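Local structure of iron-regulated ABC transporter siderophore-binding protein SirA (Staphylococcus aureus subsp. aureus, 3MWF) at residues R169-A181 with L196-L209. The protein binds the siderophore staphyloferrin B, in its iron(III)-loaded form, and probably delivers it to an ABC transporter for iron uptake. Numbering follows the deposited sequence.
Sequences RADHTRIYAGGYA and LQKQVDNGKDIIQL. With SE8 (5-[(2-{[(3S)-5-{[(2S)-2-amino-2-carboxyethyl]amino}-3-carboxy-3-hydroxy-5-oxopentanoyl]amino}ethyl)amino]-2,5-dioxopentanoic acid), chain C.
Ile206 lays its CG2 methyl over one face of the Tyr176 ring, 4.0 Å from the ring centroid and 15° off the normal, a CH-pi contact, while Ile206 CD1 reaches Tyr176 CE2 at 3.5 Å. In the ring plane, Tyr176 OH donates to SE8 O24 at 2.6 Å. Arg174 runs beside Gln208, pointing the same way, its guanidinium plane 29° from the amide plane. Extended from CG to NE (chi3 -178°), Arg174 donates from NH1 to SE8 O25 at 2.8 Å and from NH2 to SE8 O30. Its NE donates to His172 NE2 (2.9 Å), and ND1 of the same imidazole to Asp171 OD1, which would be expected to polarise that ring. The His172, Tyr176 OH and SE8 bonds together hold the guanidinium. With Arg169, which grips SE8 O22 through NH1 and NH2, Arg174, Tyr176 and Ile206 line the siderophore pocket. On the opposite sheet face, Ile175 CD1 packs on Leu209 CD1 (3.8 Å). Ala177, just past the strand, presses its CB tightly against Val200 CG2 at 3.5 Å. Four backbone bonds pair antiparallel strands 173-176 and 206-209. Helix 194-201, packing through Leu196 and Val200, precedes strand 206-209, outermost in this chain's mixed sheet; strand 163-168 flanks 173-176, and Trp245 of helix 236-246 touches Thr173 and Leu209.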
# COMPACT_ATOMS: atom_id res chain seq x y z
N ARG A 169 -10.17 -12.79 2.24
CA ARG A 169 -9.01 -13.64 1.89
C ARG A 169 -9.50 -15.07 1.80
O ARG A 169 -10.69 -15.33 1.91
CB ARG A 169 -7.92 -13.52 2.94
CG ARG A 169 -7.36 -12.08 3.08
CD ARG A 169 -5.81 -12.09 3.17
NE ARG A 169 -5.34 -10.80 2.69
CZ ARG A 169 -4.22 -10.58 2.04
NH1 ARG A 169 -3.36 -11.57 1.72
NH2 ARG A 169 -3.98 -9.33 1.69
N ALA A 170 -8.58 -16.01 1.59
CA ALA A 170 -8.98 -17.41 1.38
C ALA A 170 -9.57 -18.08 2.64
O ALA A 170 -10.43 -18.98 2.53
CB ALA A 170 -7.75 -18.23 0.86
N ASP A 171 -9.11 -17.66 3.82
CA ASP A 171 -9.44 -18.37 5.08
C ASP A 171 -9.72 -17.40 6.23
O ASP A 171 -9.78 -17.82 7.40
CB ASP A 171 -8.30 -19.33 5.46
CG ASP A 171 -6.95 -18.62 5.63
OD1 ASP A 171 -6.89 -17.35 5.54
OD2 ASP A 171 -5.93 -19.32 5.82
N HIS A 172 -9.88 -16.11 5.92
CA HIS A 172 -10.20 -15.09 6.92
C HIS A 172 -10.56 -13.80 6.23
O HIS A 172 -10.53 -13.72 5.00
CB HIS A 172 -9.05 -14.88 7.95
CG HIS A 172 -7.84 -14.16 7.41
ND1 HIS A 172 -6.92 -14.77 6.58
CD2 HIS A 172 -7.39 -12.89 7.60
CE1 HIS A 172 -5.95 -13.92 6.28
NE2 HIS A 172 -6.21 -12.77 6.89
N THR A 173 -10.90 -12.77 7.01
CA THR A 173 -11.24 -11.49 6.45
C THR A 173 -10.42 -10.44 7.19
O THR A 173 -10.12 -10.61 8.37
CB THR A 173 -12.75 -11.22 6.60
OG1 THR A 173 -13.48 -12.19 5.83
CG2 THR A 173 -13.12 -9.81 6.13
N ARG A 174 -10.00 -9.40 6.49
CA ARG A 174 -9.25 -8.31 7.13
C ARG A 174 -9.96 -6.97 7.04
O ARG A 174 -10.73 -6.73 6.13
CB ARG A 174 -7.88 -8.17 6.47
CG ARG A 174 -6.94 -9.38 6.78
CD ARG A 174 -5.68 -9.20 5.97
NE ARG A 174 -4.78 -10.35 6.19
CZ ARG A 174 -3.48 -10.31 5.88
NH1 ARG A 174 -2.98 -9.22 5.29
NH2 ARG A 174 -2.71 -11.38 6.11
N ILE A 175 -9.67 -6.08 7.99
CA ILE A 175 -10.04 -4.67 7.78
C ILE A 175 -8.74 -3.90 7.68
O ILE A 175 -7.91 -3.99 8.60
CB ILE A 175 -10.86 -4.09 8.98
CG1 ILE A 175 -12.10 -4.95 9.21
CG2 ILE A 175 -11.18 -2.60 8.71
CD1 ILE A 175 -12.89 -4.57 10.55
N TYR A 176 -8.54 -3.16 6.58
CA TYR A 176 -7.36 -2.32 6.42
C TYR A 176 -7.73 -0.96 7.00
O TYR A 176 -8.09 -0.05 6.27
CB TYR A 176 -6.90 -2.24 4.94
CG TYR A 176 -6.15 -3.48 4.56
CD1 TYR A 176 -6.82 -4.70 4.42
CD2 TYR A 176 -4.76 -3.44 4.36
CE1 TYR A 176 -6.12 -5.88 4.12
CE2 TYR A 176 -4.06 -4.61 4.05
CZ TYR A 176 -4.74 -5.82 3.93
OH TYR A 176 -4.09 -7.00 3.63
N ALA A 177 -7.69 -0.88 8.33
CA ALA A 177 -8.06 0.33 9.07
C ALA A 177 -7.03 1.41 8.82
O ALA A 177 -7.35 2.53 8.43
CB ALA A 177 -8.18 -0.00 10.59
N GLY A 178 -5.77 1.01 9.00
CA GLY A 178 -4.61 1.69 8.46
C GLY A 178 -4.16 0.89 7.25
O GLY A 178 -4.97 0.52 6.38
N GLY A 179 -2.88 0.58 7.19
CA GLY A 179 -2.36 -0.05 6.00
C GLY A 179 -2.45 0.89 4.80
O GLY A 179 -2.69 2.11 4.95
N TYR A 180 -2.23 0.35 3.61
CA TYR A 180 -2.11 1.21 2.44
C TYR A 180 -3.35 2.07 2.21
O TYR A 180 -3.24 3.31 2.16
CB TYR A 180 -1.86 0.37 1.17
CG TYR A 180 -1.56 1.27 -0.00
CD1 TYR A 180 -0.32 1.93 -0.09
CD2 TYR A 180 -2.52 1.48 -1.00
CE1 TYR A 180 -0.06 2.78 -1.15
CE2 TYR A 180 -2.24 2.34 -2.08
CZ TYR A 180 -1.02 2.97 -2.13
OH TYR A 180 -0.71 3.80 -3.19
N ALA A 181 -4.51 1.42 2.03
CA ALA A 181 -5.72 2.17 1.68
C ALA A 181 -6.28 2.89 2.90
O ALA A 181 -6.73 4.01 2.79
CB ALA A 181 -6.80 1.27 1.06
N LEU A 196 -13.41 0.73 15.76
CA LEU A 196 -12.30 0.57 14.80
C LEU A 196 -11.20 1.61 15.04
O LEU A 196 -9.99 1.30 14.94
CB LEU A 196 -12.88 0.70 13.37
CG LEU A 196 -11.89 0.41 12.24
CD1 LEU A 196 -11.39 -1.00 12.34
CD2 LEU A 196 -12.63 0.59 10.91
N GLN A 197 -11.60 2.84 15.37
CA GLN A 197 -10.61 3.89 15.61
C GLN A 197 -9.80 3.55 16.85
O GLN A 197 -8.57 3.80 16.90
CB GLN A 197 -11.29 5.26 15.76
CG GLN A 197 -10.29 6.41 15.90
CD GLN A 197 -9.39 6.52 14.72
OE1 GLN A 197 -9.84 6.43 13.57
NE2 GLN A 197 -8.09 6.65 14.99
N LYS A 198 -10.46 2.96 17.84
CA LYS A 198 -9.76 2.53 19.06
C LYS A 198 -8.66 1.51 18.71
O LYS A 198 -7.58 1.54 19.31
CB LYS A 198 -10.73 1.92 20.09
CG LYS A 198 -10.03 1.44 21.37
CD LYS A 198 -11.01 1.06 22.48
CE LYS A 198 -11.38 2.25 23.39
NZ LYS A 198 -12.76 2.77 23.13
N GLN A 199 -8.94 0.59 17.77
CA GLN A 199 -7.92 -0.37 17.32
C GLN A 199 -6.71 0.34 16.72
O GLN A 199 -5.55 0.04 17.03
CB GLN A 199 -8.52 -1.36 16.32
CG GLN A 199 -9.67 -2.15 16.92
CD GLN A 199 -9.25 -2.88 18.17
OE1 GLN A 199 -8.33 -3.67 18.15
NE2 GLN A 199 -9.93 -2.59 19.28
N VAL A 200 -6.99 1.33 15.87
CA VAL A 200 -5.95 2.13 15.25
C VAL A 200 -5.15 2.89 16.31
O VAL A 200 -3.92 2.92 16.26
CB VAL A 200 -6.54 3.07 14.17
CG1 VAL A 200 -5.48 4.05 13.66
CG2 VAL A 200 -7.08 2.20 13.01
N ASP A 201 -5.85 3.47 17.27
CA ASP A 201 -5.18 4.22 18.35
C ASP A 201 -4.28 3.31 19.19
O ASP A 201 -3.31 3.79 19.80
CB ASP A 201 -6.20 4.90 19.25
CG ASP A 201 -6.99 6.00 18.57
OD1 ASP A 201 -6.57 6.57 17.54
OD2 ASP A 201 -8.03 6.33 19.13
N ASN A 202 -4.61 2.02 19.23
CA ASN A 202 -3.83 0.99 19.95
C ASN A 202 -2.70 0.43 19.10
O ASN A 202 -2.03 -0.54 19.49
CB ASN A 202 -4.73 -0.14 20.43
CG ASN A 202 -5.69 0.29 21.53
OD1 ASN A 202 -5.48 1.32 22.16
ND2 ASN A 202 -6.74 -0.50 21.75
N GLY A 203 -2.46 1.05 17.95
CA GLY A 203 -1.35 0.67 17.08
C GLY A 203 -1.66 -0.40 16.05
O GLY A 203 -0.75 -0.88 15.36
N LYS A 204 -2.94 -0.80 15.93
CA LYS A 204 -3.29 -1.77 14.90
C LYS A 204 -3.46 -1.04 13.55
O LYS A 204 -3.97 0.11 13.49
CB LYS A 204 -4.53 -2.57 15.26
CG LYS A 204 -4.35 -3.43 16.55
CD LYS A 204 -5.34 -4.57 16.62
CE LYS A 204 -5.01 -5.71 15.66
NZ LYS A 204 -5.83 -6.93 15.94
N ASP A 205 -2.99 -1.68 12.48
CA ASP A 205 -3.10 -1.15 11.12
C ASP A 205 -4.06 -2.07 10.33
O ASP A 205 -5.02 -1.62 9.69
CB ASP A 205 -1.75 -1.22 10.37
CG ASP A 205 -0.64 -0.40 11.01
OD1 ASP A 205 -0.83 0.80 11.33
OD2 ASP A 205 0.48 -0.97 11.14
N ILE A 206 -3.77 -3.37 10.36
CA ILE A 206 -4.51 -4.33 9.55
C ILE A 206 -5.06 -5.34 10.53
O ILE A 206 -4.29 -5.98 11.25
CB ILE A 206 -3.57 -5.01 8.52
CG1 ILE A 206 -3.02 -3.95 7.56
CG2 ILE A 206 -4.33 -6.16 7.77
CD1 ILE A 206 -1.78 -4.35 6.74
N ILE A 207 -6.38 -5.43 10.60
CA ILE A 207 -7.05 -6.29 11.57
C ILE A 207 -7.47 -7.59 10.92
O ILE A 207 -8.22 -7.58 9.95
CB ILE A 207 -8.29 -5.58 12.14
CG1 ILE A 207 -7.85 -4.26 12.76
CG2 ILE A 207 -9.02 -6.47 13.14
CD1 ILE A 207 -8.93 -3.30 12.92
N GLN A 208 -6.98 -8.72 11.44
CA GLN A 208 -7.39 -10.00 10.91
C GLN A 208 -8.58 -10.44 11.71
O GLN A 208 -8.56 -10.34 12.95
CB GLN A 208 -6.27 -11.03 11.06
CG GLN A 208 -5.10 -10.68 10.24
CD GLN A 208 -4.19 -11.90 9.99
OE1 GLN A 208 -3.35 -11.85 9.11
NE2 GLN A 208 -4.38 -13.00 10.77
N LEU A 209 -9.64 -10.84 11.02
CA LEU A 209 -10.83 -11.35 11.68
C LEU A 209 -11.10 -12.78 11.29
O LEU A 209 -11.03 -13.14 10.11
CB LEU A 209 -12.04 -10.51 11.31
CG LEU A 209 -11.91 -9.05 11.70
CD1 LEU A 209 -13.12 -8.32 11.21
CD2 LEU A 209 -11.75 -8.92 13.25
C1 SE8 C . 2.39 -11.91 2.74
C2 SE8 C . 0.99 -12.15 2.25
C3 SE8 C . 0.84 -11.71 0.80
N4 SE8 C . 0.98 -10.27 0.62
C5 SE8 C . -0.06 -9.46 0.62
C6 SE8 C . 0.23 -7.98 0.59
C7 SE8 C . 0.50 -7.46 2.00
C8 SE8 C . 0.96 -5.99 1.88
C9 SE8 C . 1.06 -5.25 3.22
N10 SE8 C . 1.46 -5.94 4.28
C11 SE8 C . 1.59 -5.25 5.55
C12 SE8 C . 3.02 -5.30 6.05
N13 SE8 C . 3.12 -5.03 7.48
C14 SE8 C . 2.91 -5.97 8.45
C15 SE8 C . 2.99 -7.42 8.10
C16 SE8 C . 1.63 -7.69 7.51
C17 SE8 C . 1.57 -8.74 6.44
C18 SE8 C . 0.62 -9.80 6.72
O19 SE8 C . 3.30 -12.68 2.34
O20 SE8 C . 2.58 -10.98 3.55
N21 SE8 C . 0.05 -11.41 3.12
O22 SE8 C . -1.22 -9.84 0.64
C23 SE8 C . -0.74 -7.61 2.86
O24 SE8 C . -1.70 -6.81 2.71
O25 SE8 C . -0.79 -8.51 3.73
O26 SE8 C . 1.51 -8.28 2.61
O27 SE8 C . 0.80 -4.06 3.26
O28 SE8 C . 2.64 -5.67 9.60
O29 SE8 C . 2.16 -8.64 5.36
O30 SE8 C . 0.15 -10.42 5.77
O31 SE8 C . 0.27 -10.04 7.91
O HOH W 1 -1.41 2.17 9.26